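3-oxo-tetronate kinase (Salmonella typhimurium, PDB 3DQQ) probably catalyses the ATP-dependent phosphorylation of 3-oxo-tetronate to 3-oxo-tetronate 4-phosphate. Local coordinates at residues G6-D11 with Q78-K83; V47-K52 with L66-W71; S250-V255 with L309-S314. All coordinates share one frame; numbering follows the deposited sequence.

Contact 1: residues G6-D11 with Q78-K83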
ATOM      1  N   GLY A   6     -28.783 -16.701 -14.708  1.00 31.64           N
ATOM      2  CA  GLY A   6     -27.497 -16.556 -15.385  1.00 31.10           C
ATOM      3  C   GLY A   6     -26.938 -15.210 -14.970  1.00 30.68           C
ATOM      4  O   GLY A   6     -27.508 -14.159 -15.311  1.00 30.19           O
ATOM      5  N   VAL A   7     -25.848 -15.221 -14.213  1.00 29.81           N
ATOM      6  CA  VAL A   7     -25.299 -13.987 -13.729  1.00 29.80           C
ATOM      7  C   VAL A   7     -24.200 -13.535 -14.667  1.00 30.47           C
ATOM      8  O   VAL A   7     -23.348 -14.327 -14.999  1.00 31.22           O
ATOM      9  CB  VAL A   7     -24.727 -14.182 -12.332  1.00 29.89           C
ATOM     10  CG1 VAL A   7     -24.004 -12.866 -11.825  1.00 25.71           C
ATOM     11  CG2 VAL A   7     -25.835 -14.686 -11.429  1.00 26.76           C
ATOM     12  N   ILE A   8     -24.217 -12.283 -15.109  1.00 30.26           N
ATOM     13  CA  ILE A   8     -23.039 -11.716 -15.773  1.00 30.79           C
ATOM     14  C   ILE A   8     -22.424 -10.755 -14.767  1.00 31.03           C
ATOM     15  O   ILE A   8     -23.051  -9.795 -14.415  1.00 30.36           O
ATOM     16  CB  ILE A   8     -23.426 -10.976 -17.063  1.00 30.81           C
ATOM     17  CG1 ILE A   8     -24.162 -11.909 -18.003  1.00 29.60           C
ATOM     18  CG2 ILE A   8     -22.241 -10.343 -17.745  1.00 28.32           C
ATOM     19  CD1 ILE A   8     -24.893 -11.160 -19.103  1.00 29.93           C
ATOM     20  N   ALA A   9     -21.217 -11.057 -14.282  1.00 32.53           N
ATOM     21  CA  ALA A   9     -20.568 -10.331 -13.155  1.00 33.01           C
ATOM     22  C   ALA A   9     -19.350  -9.561 -13.677  1.00 34.13           C
ATOM     23  O   ALA A   9     -18.598 -10.087 -14.490  1.00 34.52           O
ATOM     24  CB  ALA A   9     -20.155 -11.296 -12.046  1.00 31.29           C
ATOM     25  N   ASP A  10     -19.174  -8.317 -13.226  1.00 35.24           N
ATOM     26  CA  ASP A  10     -18.158  -7.430 -13.753  1.00 36.41           C
ATOM     27  C   ASP A  10     -16.759  -7.613 -13.196  1.00 37.78           C
ATOM     28  O   ASP A  10     -15.877  -6.767 -13.471  1.00 38.75           O
ATOM     29  CB  ASP A  10     -18.587  -5.955 -13.605  1.00 36.76           C
ATOM     30  CG  ASP A  10     -18.527  -5.410 -12.140  1.00 39.26           C
ATOM     31  OD1 ASP A  10     -18.441  -6.195 -11.154  1.00 42.49           O
ATOM     32  OD2 ASP A  10     -18.599  -4.151 -11.995  1.00 39.92           O
ATOM     33  N   ASP A  11     -16.541  -8.674 -12.420  1.00 38.26           N
ATOM     34  CA  ASP A  11     -15.226  -8.950 -11.853  1.00 39.27           C
ATOM     35  C   ASP A  11     -15.178 -10.332 -11.244  1.00 39.48           C
ATOM     36  O   ASP A  11     -16.193 -11.019 -11.143  1.00 41.24           O
ATOM     37  CB  ASP A  11     -14.821  -7.885 -10.831  1.00 39.34           C
ATOM     38  CG  ASP A  11     -15.227  -8.220  -9.348  1.00 44.11           C
ATOM     39  OD1 ASP A  11     -16.016  -9.175  -9.099  1.00 51.46           O
ATOM     40  OD2 ASP A  11     -14.768  -7.497  -8.389  1.00 43.00           O
ATOM     41  N   GLN A  78     -33.311 -18.665 -17.849  1.00 36.34           N
ATOM     42  CA  GLN A  78     -34.651 -18.138 -17.544  1.00 35.68           C
ATOM     43  C   GLN A  78     -34.627 -16.728 -17.030  1.00 34.72           C
ATOM     44  O   GLN A  78     -35.574 -16.006 -17.275  1.00 35.92           O
ATOM     45  CB  GLN A  78     -35.341 -18.974 -16.475  1.00 36.57           C
ATOM     46  CG  GLN A  78     -35.465 -20.437 -16.803  1.00 38.02           C
ATOM     47  CD  GLN A  78     -36.713 -20.692 -17.566  1.00 40.92           C
ATOM     48  OE1 GLN A  78     -36.673 -20.617 -18.811  1.00 41.67           O
ATOM     49  NE2 GLN A  78     -37.858 -21.001 -16.839  1.00 38.82           N
ATOM     50  N   GLN A  79     -33.591 -16.353 -16.298  1.00 32.90           N
ATOM     51  CA  GLN A  79     -33.434 -15.000 -15.795  1.00 32.30           C
ATOM     52  C   GLN A  79     -31.998 -14.539 -15.872  1.00 31.41           C
ATOM     53  O   GLN A  79     -31.131 -15.283 -15.565  1.00 31.13           O
ATOM     54  CB  GLN A  79     -33.850 -14.966 -14.350  1.00 32.19           C
ATOM     55  CG  GLN A  79     -33.557 -13.648 -13.624  1.00 32.40           C
ATOM     56  CD  GLN A  79     -34.299 -13.588 -12.302  1.00 32.63           C
ATOM     57  OE1 GLN A  79     -33.865 -14.155 -11.319  1.00 33.65           O
ATOM     58  NE2 GLN A  79     -35.464 -12.953 -12.299  1.00 33.34           N
ATOM     59  N   VAL A  80     -31.746 -13.281 -16.220  1.00 31.07           N
ATOM     60  CA  VAL A  80     -30.395 -12.811 -16.342  1.00 30.08           C
ATOM     61  C   VAL A  80     -30.191 -11.792 -15.263  1.00 31.04           C
ATOM     62  O   VAL A  80     -31.070 -10.978 -14.980  1.00 30.97           O
ATOM     63  CB  VAL A  80     -30.142 -12.189 -17.709  1.00 29.97           C
ATOM     64  CG1 VAL A  80     -28.744 -11.546 -17.776  1.00 26.51           C
ATOM     65  CG2 VAL A  80     -30.358 -13.216 -18.843  1.00 25.99           C
ATOM     66  N   TYR A  81     -28.999 -11.798 -14.690  1.00 32.06           N
ATOM     67  CA  TYR A  81     -28.684 -10.977 -13.542  1.00 32.25           C
ATOM     68  C   TYR A  81     -27.369 -10.326 -13.761  1.00 32.46           C
ATOM     69  O   TYR A  81     -26.349 -11.000 -13.828  1.00 32.88           O
ATOM     70  CB  TYR A  81     -28.529 -11.879 -12.353  1.00 33.25           C
ATOM     71  CG  TYR A  81     -28.450 -11.169 -11.046  1.00 34.13           C
ATOM     72  CD1 TYR A  81     -29.441 -11.346 -10.107  1.00 35.52           C
ATOM     73  CD2 TYR A  81     -27.369 -10.366 -10.714  1.00 34.80           C
ATOM     74  CE1 TYR A  81     -29.386 -10.741  -8.885  1.00 36.64           C
ATOM     75  CE2 TYR A  81     -27.307  -9.735  -9.496  1.00 35.14           C
ATOM     76  CZ  TYR A  81     -28.327  -9.931  -8.580  1.00 36.97           C
ATOM     77  OH  TYR A  81     -28.327  -9.338  -7.340  1.00 38.43           O
ATOM     78  N   PHE A  82     -27.375  -9.011 -13.846  1.00 32.43           N
ATOM     79  CA  PHE A  82     -26.164  -8.262 -14.055  1.00 32.28           C
ATOM     80  C   PHE A  82     -25.641  -7.900 -12.695  1.00 32.23           C
ATOM     81  O   PHE A  82     -26.275  -7.177 -11.960  1.00 31.83           O
ATOM     82  CB  PHE A  82     -26.487  -7.028 -14.881  1.00 32.37           C
ATOM     83  CG  PHE A  82     -25.344  -6.099 -15.069  1.00 32.67           C
ATOM     84  CD1 PHE A  82     -24.041  -6.562 -15.137  1.00 33.76           C
ATOM     85  CD2 PHE A  82     -25.576  -4.745 -15.228  1.00 32.83           C
ATOM     86  CE1 PHE A  82     -22.964  -5.669 -15.325  1.00 32.76           C
ATOM     87  CE2 PHE A  82     -24.520  -3.852 -15.437  1.00 33.79           C
ATOM     88  CZ  PHE A  82     -23.203  -4.324 -15.494  1.00 32.20           C
ATOM     89  N   LYS A  83     -24.483  -8.433 -12.361  1.00 33.20           N
ATOM     90  CA  LYS A  83     -23.889  -8.293 -11.047  1.00 33.40           C
ATOM     91  C   LYS A  83     -22.763  -7.296 -11.124  1.00 34.15           C
ATOM     92  O   LYS A  83     -21.832  -7.462 -11.916  1.00 35.11           O
ATOM     93  CB  LYS A  83     -23.363  -9.642 -10.604  1.00 33.76           C
ATOM     94  CG  LYS A  83     -22.298  -9.617  -9.517  1.00 34.49           C
ATOM     95  CD  LYS A  83     -22.838  -9.047  -8.222  1.00 35.99           C
ATOM     96  CE  LYS A  83     -21.845  -9.211  -7.052  1.00 34.36           C
ATOM     97  NZ  LYS A  83     -20.884  -8.201  -7.073  1.00 30.69           N
TER

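Contact 2: residues V47-K52 with L66-W71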
ATOM      1  N   VAL A  47     -25.464 -20.310 -13.364  1.00 33.27           N
ATOM      2  CA  VAL A  47     -24.126 -20.117 -13.849  1.00 32.72           C
ATOM      3  C   VAL A  47     -23.731 -18.662 -13.650  1.00 31.93           C
ATOM      4  O   VAL A  47     -24.466 -17.785 -14.025  1.00 32.49           O
ATOM      5  CB  VAL A  47     -23.985 -20.494 -15.328  1.00 32.16           C
ATOM      6  CG1 VAL A  47     -22.550 -20.249 -15.797  1.00 31.80           C
ATOM      7  CG2 VAL A  47     -24.329 -21.920 -15.521  1.00 30.26           C
ATOM      8  N   VAL A  48     -22.573 -18.411 -13.061  1.00 31.55           N
ATOM      9  CA  VAL A  48     -22.094 -17.054 -12.906  1.00 31.56           C
ATOM     10  C   VAL A  48     -20.925 -16.906 -13.860  1.00 32.03           C
ATOM     11  O   VAL A  48     -19.926 -17.579 -13.707  1.00 32.11           O
ATOM     12  CB  VAL A  48     -21.644 -16.782 -11.466  1.00 31.06           C
ATOM     13  CG1 VAL A  48     -21.004 -15.421 -11.381  1.00 28.15           C
ATOM     14  CG2 VAL A  48     -22.823 -16.951 -10.510  1.00 28.15           C
ATOM     15  N   ILE A  49     -21.073 -16.065 -14.878  1.00 32.35           N
ATOM     16  CA  ILE A  49     -19.984 -15.763 -15.795  1.00 32.79           C
ATOM     17  C   ILE A  49     -19.218 -14.544 -15.292  1.00 33.67           C
ATOM     18  O   ILE A  49     -19.785 -13.465 -15.115  1.00 33.62           O
ATOM     19  CB  ILE A  49     -20.505 -15.454 -17.201  1.00 32.53           C
ATOM     20  CG1 ILE A  49     -21.229 -16.667 -17.782  1.00 32.09           C
ATOM     21  CG2 ILE A  49     -19.359 -14.990 -18.115  1.00 31.83           C
ATOM     22  CD1 ILE A  49     -22.221 -16.294 -18.847  1.00 32.38           C
ATOM     23  N   SER A  50     -17.918 -14.717 -15.082  1.00 35.12           N
ATOM     24  CA  SER A  50     -17.023 -13.643 -14.609  1.00 36.16           C
ATOM     25  C   SER A  50     -16.254 -12.940 -15.729  1.00 35.99           C
ATOM     26  O   SER A  50     -15.525 -13.570 -16.424  1.00 35.79           O
ATOM     27  CB  SER A  50     -15.996 -14.250 -13.671  1.00 36.89           C
ATOM     28  OG  SER A  50     -15.435 -13.207 -12.906  1.00 40.74           O
ATOM     29  N   LEU A  51     -16.415 -11.638 -15.859  1.00 36.50           N
ATOM     30  CA  LEU A  51     -15.767 -10.829 -16.870  1.00 37.15           C
ATOM     31  C   LEU A  51     -14.867  -9.784 -16.207  1.00 38.17           C
ATOM     32  O   LEU A  51     -14.994  -9.527 -15.021  1.00 37.68           O
ATOM     33  CB  LEU A  51     -16.825 -10.101 -17.671  1.00 36.23           C
ATOM     34  CG  LEU A  51     -17.841 -10.986 -18.408  1.00 34.85           C
ATOM     35  CD1 LEU A  51     -18.920 -10.132 -19.176  1.00 30.04           C
ATOM     36  CD2 LEU A  51     -17.129 -11.954 -19.341  1.00 30.28           C
ATOM     37  N   LYS A  52     -13.948  -9.195 -16.971  1.00 40.17           N
ATOM     38  CA  LYS A  52     -13.155  -8.051 -16.478  1.00 42.16           C
ATOM     39  C   LYS A  52     -13.669  -6.755 -17.094  1.00 41.88           C
ATOM     40  O   LYS A  52     -13.000  -6.110 -17.876  1.00 42.08           O
ATOM     41  CB  LYS A  52     -11.667  -8.237 -16.740  1.00 43.02           C
ATOM     42  CG  LYS A  52     -11.154  -9.566 -16.087  1.00 46.89           C
ATOM     43  CD  LYS A  52      -9.627  -9.821 -16.302  1.00 47.74           C
ATOM     44  CE  LYS A  52      -9.234 -11.283 -16.024  1.00 50.59           C
ATOM     45  NZ  LYS A  52      -8.606 -11.908 -17.269  1.00 54.80           N
ATOM     46  N   LEU A  66     -22.680  -8.870 -23.871  1.00 31.81           N
ATOM     47  CA  LEU A  66     -23.553  -9.450 -24.907  1.00 30.84           C
ATOM     48  C   LEU A  66     -23.092 -10.847 -25.326  1.00 31.00           C
ATOM     49  O   LEU A  66     -23.931 -11.720 -25.516  1.00 32.60           O
ATOM     50  CB  LEU A  66     -23.697  -8.527 -26.119  1.00 29.00           C
ATOM     51  CG  LEU A  66     -24.419  -7.209 -25.820  1.00 29.20           C
ATOM     52  CD1 LEU A  66     -24.514  -6.333 -27.046  1.00 25.19           C
ATOM     53  CD2 LEU A  66     -25.817  -7.376 -25.144  1.00 26.49           C
ATOM     54  N   ALA A  67     -21.786 -11.081 -25.447  1.00 30.50           N
ATOM     55  CA  ALA A  67     -21.284 -12.421 -25.768  1.00 29.72           C
ATOM     56  C   ALA A  67     -21.739 -13.390 -24.653  1.00 30.03           C
ATOM     57  O   ALA A  67     -22.259 -14.486 -24.932  1.00 30.75           O
ATOM     58  CB  ALA A  67     -19.803 -12.414 -25.905  1.00 26.91           C
ATOM     59  N   ALA A  68     -21.614 -12.959 -23.398  1.00 30.11           N
ATOM     60  CA  ALA A  68     -22.044 -13.780 -22.270  1.00 29.96           C
ATOM     61  C   ALA A  68     -23.527 -14.076 -22.400  1.00 30.08           C
ATOM     62  O   ALA A  68     -23.948 -15.205 -22.210  1.00 29.62           O
ATOM     63  CB  ALA A  68     -21.756 -13.092 -20.950  1.00 29.12           C
ATOM     64  N   LEU A  69     -24.311 -13.061 -22.759  1.00 30.57           N
ATOM     65  CA  LEU A  69     -25.764 -13.223 -22.867  1.00 30.29           C
ATOM     66  C   LEU A  69     -26.137 -14.177 -23.996  1.00 30.76           C
ATOM     67  O   LEU A  69     -27.048 -14.990 -23.826  1.00 31.87           O
ATOM     68  CB  LEU A  69     -26.433 -11.881 -23.061  1.00 30.14           C
ATOM     69  CG  LEU A  69     -27.944 -11.905 -23.189  1.00 31.25           C
ATOM     70  CD1 LEU A  69     -28.590 -12.331 -21.892  1.00 34.93           C
ATOM     71  CD2 LEU A  69     -28.486 -10.524 -23.608  1.00 31.03           C
ATOM     72  N   VAL A  70     -25.428 -14.117 -25.137  1.00 30.60           N
ATOM     73  CA  VAL A  70     -25.696 -15.022 -26.248  1.00 28.91           C
ATOM     74  C   VAL A  70     -25.506 -16.431 -25.781  1.00 29.96           C
ATOM     75  O   VAL A  70     -26.293 -17.302 -26.097  1.00 30.93           O
ATOM     76  CB  VAL A  70     -24.811 -14.782 -27.498  1.00 28.74           C
ATOM     77  CG1 VAL A  70     -24.845 -16.049 -28.451  1.00 23.89           C
ATOM     78  CG2 VAL A  70     -25.262 -13.521 -28.277  1.00 22.71           C
ATOM     79  N   TRP A  71     -24.487 -16.668 -24.995  1.00 30.59           N
ATOM     80  CA  TRP A  71     -24.302 -17.999 -24.485  1.00 32.03           C
ATOM     81  C   TRP A  71     -25.394 -18.436 -23.501  1.00 32.39           C
ATOM     82  O   TRP A  71     -25.903 -19.532 -23.605  1.00 32.28           O
ATOM     83  CB  TRP A  71     -22.954 -18.098 -23.820  1.00 32.64           C
ATOM     84  CG  TRP A  71     -22.604 -19.468 -23.353  1.00 33.55           C
ATOM     85  CD1 TRP A  71     -21.981 -20.424 -24.054  1.00 32.91           C
ATOM     86  CD2 TRP A  71     -22.853 -20.009 -22.056  1.00 34.69           C
ATOM     87  NE1 TRP A  71     -21.804 -21.547 -23.276  1.00 34.57           N
ATOM     88  CE2 TRP A  71     -22.356 -21.313 -22.045  1.00 35.40           C
ATOM     89  CE3 TRP A  71     -23.477 -19.521 -20.912  1.00 34.18           C
ATOM     90  CZ2 TRP A  71     -22.440 -22.127 -20.932  1.00 34.64           C
ATOM     91  CZ3 TRP A  71     -23.554 -20.335 -19.797  1.00 33.29           C
ATOM     92  CH2 TRP A  71     -23.042 -21.611 -19.815  1.00 33.77           C
TER

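Contact 3: residues S250-V255 with L309-S314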
ATOM      1  N   SER A 250     -10.374 -35.365  -2.029  1.00 42.06           N
ATOM      2  CA  SER A 250      -9.299 -35.964  -1.244  1.00 42.72           C
ATOM      3  C   SER A 250      -7.938 -35.777  -1.864  1.00 42.73           C
ATOM      4  O   SER A 250      -7.797 -35.712  -3.079  1.00 43.90           O
ATOM      5  CB  SER A 250      -9.504 -37.463  -1.102  1.00 43.13           C
ATOM      6  OG  SER A 250     -10.265 -37.704   0.070  1.00 46.49           O
ATOM      7  N   GLY A 251      -6.923 -35.741  -1.020  1.00 41.82           N
ATOM      8  CA  GLY A 251      -5.573 -35.648  -1.506  1.00 41.43           C
ATOM      9  C   GLY A 251      -4.817 -34.562  -0.811  1.00 40.86           C
ATOM     10  O   GLY A 251      -5.391 -33.759  -0.086  1.00 40.48           O
ATOM     11  N   ARG A 252      -3.520 -34.526  -1.048  1.00 41.07           N
ATOM     12  CA  ARG A 252      -2.692 -33.594  -0.336  1.00 40.12           C
ATOM     13  C   ARG A 252      -2.988 -32.146  -0.790  1.00 39.12           C
ATOM     14  O   ARG A 252      -3.454 -31.905  -1.913  1.00 38.18           O
ATOM     15  CB  ARG A 252      -1.216 -33.982  -0.469  1.00 41.35           C
ATOM     16  CG  ARG A 252      -0.240 -32.886   0.100  1.00 45.11           C
ATOM     17  CD  ARG A 252       0.127 -33.016   1.611  1.00 52.72           C
ATOM     18  NE  ARG A 252       1.590 -32.943   1.778  1.00 55.75           N
ATOM     19  CZ  ARG A 252       2.484 -33.806   1.237  1.00 57.84           C
ATOM     20  NH1 ARG A 252       2.115 -34.853   0.463  1.00 57.38           N
ATOM     21  NH2 ARG A 252       3.778 -33.620   1.465  1.00 58.03           N
ATOM     22  N   ALA A 253      -2.763 -31.219   0.146  1.00 37.72           N
ATOM     23  CA  ALA A 253      -2.956 -29.797  -0.034  1.00 37.01           C
ATOM     24  C   ALA A 253      -1.647 -28.985   0.109  1.00 36.54           C
ATOM     25  O   ALA A 253      -0.641 -29.441   0.660  1.00 37.10           O
ATOM     26  CB  ALA A 253      -3.973 -29.303   0.957  1.00 36.07           C
ATOM     27  N   VAL A 254      -1.695 -27.761  -0.395  1.00 35.76           N
ATOM     28  CA  VAL A 254      -0.584 -26.866  -0.377  1.00 35.22           C
ATOM     29  C   VAL A 254      -1.159 -25.472  -0.159  1.00 35.50           C
ATOM     30  O   VAL A 254      -2.239 -25.183  -0.651  1.00 34.97           O
ATOM     31  CB  VAL A 254       0.188 -26.949  -1.689  1.00 34.56           C
ATOM     32  CG1 VAL A 254      -0.673 -26.503  -2.859  1.00 31.42           C
ATOM     33  CG2 VAL A 254       1.462 -26.146  -1.574  1.00 33.85           C
ATOM     34  N   VAL A 255      -0.487 -24.643   0.640  1.00 35.71           N
ATOM     35  CA  VAL A 255      -0.815 -23.217   0.708  1.00 35.73           C
ATOM     36  C   VAL A 255       0.190 -22.452  -0.153  1.00 36.11           C
ATOM     37  O   VAL A 255       1.401 -22.604   0.021  1.00 36.25           O
ATOM     38  CB  VAL A 255      -0.755 -22.671   2.149  1.00 35.64           C
ATOM     39  CG1 VAL A 255      -1.072 -21.178   2.172  1.00 33.11           C
ATOM     40  CG2 VAL A 255      -1.703 -23.449   3.031  1.00 35.47           C
ATOM     41  N   LEU A 309      -0.742 -30.939   8.413  1.00 47.12           N
ATOM     42  CA  LEU A 309      -1.223 -29.810   7.626  1.00 45.20           C
ATOM     43  C   LEU A 309      -0.372 -29.571   6.373  1.00 43.69           C
ATOM     44  O   LEU A 309       0.779 -29.989   6.310  1.00 43.25           O
ATOM     45  CB  LEU A 309      -1.225 -28.566   8.490  1.00 44.76           C
ATOM     46  CG  LEU A 309      -2.197 -28.544   9.660  1.00 44.29           C
ATOM     47  CD1 LEU A 309      -1.798 -27.414  10.577  1.00 43.82           C
ATOM     48  CD2 LEU A 309      -3.636 -28.357   9.194  1.00 42.12           C
ATOM     49  N   ALA A 310      -0.946 -28.848   5.408  1.00 42.02           N
ATOM     50  CA  ALA A 310      -0.312 -28.560   4.113  1.00 40.80           C
ATOM     51  C   ALA A 310       0.908 -27.630   4.246  1.00 39.58           C
ATOM     52  O   ALA A 310       0.847 -26.595   4.920  1.00 39.04           O
ATOM     53  CB  ALA A 310      -1.333 -27.932   3.137  1.00 40.15           C
ATOM     54  N   PRO A 311       2.007 -27.974   3.566  1.00 38.03           N
ATOM     55  CA  PRO A 311       3.147 -27.094   3.449  1.00 37.30           C
ATOM     56  C   PRO A 311       2.781 -25.774   2.818  1.00 36.10           C
ATOM     57  O   PRO A 311       1.890 -25.720   1.990  1.00 35.88           O
ATOM     58  CB  PRO A 311       4.058 -27.850   2.498  1.00 37.58           C
ATOM     59  CG  PRO A 311       3.671 -29.254   2.635  1.00 37.50           C
ATOM     60  CD  PRO A 311       2.215 -29.226   2.834  1.00 37.93           C
ATOM     61  N   MET A 312       3.472 -24.715   3.215  1.00 35.55           N
ATOM     62  CA  MET A 312       3.234 -23.373   2.680  1.00 35.08           C
ATOM     63  C   MET A 312       4.440 -22.874   1.886  1.00 35.23           C
ATOM     64  O   MET A 312       5.592 -23.064   2.271  1.00 34.46           O
ATOM     65  CB  MET A 312       2.946 -22.405   3.800  1.00 34.62           C
ATOM     66  CG  MET A 312       2.705 -21.002   3.320  1.00 34.82           C
ATOM     67  SD  MET A 312       2.201 -19.937   4.671  1.00 31.69           S
ATOM     68  CE  MET A 312       0.505 -19.889   4.314  1.00 34.29           C
ATOM     69  N   ILE A 313       4.171 -22.262   0.751  1.00 35.37           N
ATOM     70  CA  ILE A 313       5.184 -21.482   0.063  1.00 35.94           C
ATOM     71  C   ILE A 313       4.683 -20.044   0.013  1.00 36.91           C
ATOM     72  O   ILE A 313       3.685 -19.729  -0.654  1.00 36.30           O
ATOM     73  CB  ILE A 313       5.466 -22.054  -1.298  1.00 36.04           C
ATOM     74  CG1 ILE A 313       6.175 -23.368  -1.079  1.00 36.28           C
ATOM     75  CG2 ILE A 313       6.314 -21.098  -2.173  1.00 34.26           C
ATOM     76  CD1 ILE A 313       6.286 -24.082  -2.312  1.00 40.38           C
ATOM     77  N   SER A 314       5.375 -19.197   0.759  1.00 37.97           N
ATOM     78  CA  SER A 314       4.965 -17.847   0.981  1.00 39.76           C
ATOM     79  C   SER A 314       5.930 -16.893   0.340  1.00 40.25           C
ATOM     80  O   SER A 314       7.124 -17.081   0.436  1.00 40.46           O
ATOM     81  CB  SER A 314       4.932 -17.570   2.473  1.00 39.49           C
ATOM     82  OG  SER A 314       4.812 -16.177   2.713  1.00 41.35           O
TER

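Contact 1: residues G6-D11 with Q78-K83
Gly6 to Ala9 and Val80 to Lys83 pair residue for residue as parallel strands, their short axes 4.6 Å apart and 22° from parallel. The ladder begins with Gly6 N donating to Gln79 O at 2.9 Å. Tyr81 N then returns a bond to Gly6 O, Ile8 N to Tyr81 O, and Lys83 N to Ile8 O, the last almost straight at 175°. Beyond the end of the first strand Asp10 N adds a longer rung to Lys83 O, at 3.1 Å.

One face of the pair carries Val7, Ala9, Tyr81 and Lys83. Val7 and Lys83 lie side by side, with CG1 of Val7 3.5 Å from CB of Lys83, while Val7 CG2 leans on Tyr81 CB. Ala9 CB meets the next methylene, Lys83 CG, at 3.7 Å. CG of Lys83, anti to the backbone N, is placed beside Ala9, and the bend at chi2 (64°) turns the rest of the chain off. Helices 12-24 and 224-235 cover this face, and Tyr81 OH bonds to Gly223 O.

On the other face, the side chains of Ile8 and Val80 cross obliquely, CD1 of Ile8 lying 4.1 Å from CG1 of Val80, and the edge of the Phe82 ring comes near Ile8 O in the plane of the ring. Ile8 and Phe82 both touch Leu103 of helix 96-106, which closes over them.

Past the strand end, Asp10 forms a salt bridge with Arg54 through OD1, and OD1 of Asp11 caps helix 12-24 at Gly14 N. Within the sugar-binding N-terminal domain, then, mostly hydrocarbon lies against the strands, and the ladder satisfies main-chain N-H and C=O groups that are buried there.

Contact 2: residues V47-K52 with L66-W71
Ile49 and Ala68 meet where helix 58-74 lies across one face of the parallel sheet in the sugar-binding N-terminal domain, the helix-on-sheet packing of an alpha/beta fold. The helix runs nearly opposite to strand 46-50: the axes of the short segments approach to 10.1 Å at an angle of 156°. Apolar side chains fill that gap.

Aliphatic contacts centre on the CB of Ala68, which points toward the strand. Ile49 CD1 touches it at 3.9 Å and Ile49 CG2 lies a little further off. From the loop after the strand, Leu51 CD1 reaches the same methyl more loosely, at 4.5 Å. In Ile49, CG1 is anti to the carbonyl carbon (chi1 -62°) and the chain extends beyond it, which brings CD1 up to the helix.

Aromatic contacts come from Trp71, one turn further along. Its six-membered ring takes Ile49 CD1 at CE3 and Val47 CG1 at CZ3, both obliquely, and the side chains of Val47 and Trp71 cross at about a right angle. CD1 of Ile49 therefore sits against both helix residues, while Val47 meets the neighbouring ring carbon. Pro36, from a loop, adds to this apolar group by touching both Ile49 and Trp71.

The one polar group of the indole is satisfied outside the two segments: NE1 of Trp71 finds its hydrogen-bond acceptor in the backbone O of Gly38.

Contact 3: residues S250-V255 with L309-S314
Val255 and Met312 form the bridge between two parallel strands, their CA atoms 4.5 Å apart. The bond from Val255 N to Pro311 O is 2.9 Å long and nearly straight at 169°. Ile313 N answers to Val255 O at the same length, so Val255 is gripped through both its amide and its carbonyl.

The pairing does not continue backward as a regular ladder. Pro311 has no N-H to offer Ala253 O, and its ring carbon CD stands 3.6 Å from that oxygen instead. Here methyl contacts take over: Ala253 CB meets Ala310 CB at 3.7 Å, and the latter also approaches Val255 CG2. Val254 CG2, anti to its backbone N, rests 3.6 Å from Pro311 O. At the margin, Arg252 crosses Pro311 at about a right angle, its NE 3.9 Å from CD, which lies near the edge of the guanidinium. Val255 and Met312 point to the same face, although the modelled spacing of their tips is doubtful.

Around this shell, Tyr271 of helix 262-271 bonds through OH to Ala310 O and packs on Val255 and Met312, both of which also touch Phe412 of helix 411-417. Trp301 and Val302 of helix 288-304 back Pro311, and Val302 also supports Ile313. The other edge of strand 253-257 is bonded to strand 356-360 through Val254.

The side chain of Ile313 lies about 9 Å from that of Thr364, a likely ATP-binding residue by analogy with relatives. Parallel strands flanked by helices in this way form the alpha/beta core of the nucleotide-binding C-terminal domain, here near its probable ATP site.

Overall arrangement
All three contacts are buried, yet they serve two different regions. Contacts 1 and 2 lie in the sugar-binding domain, with centres 7 Å apart, and are coupled by strands 5-9 and 46-50: Val7 N and O pair with Val47 O and Ile49 N. Contact 2 is nested in the chain loop that contact 1 closes. Contact 3 sits about 34 Å from contact 1, centre to centre, on the opposite side of the chain's centre. The chemistry follows the geometry: strand pairing in contact 1 gives five backbone bonds, helix-on-sheet packing in contact 2 is wholly apolar, and contact 3 combines two bonds with a ladder cut short at a proline and a partly exposed arginine.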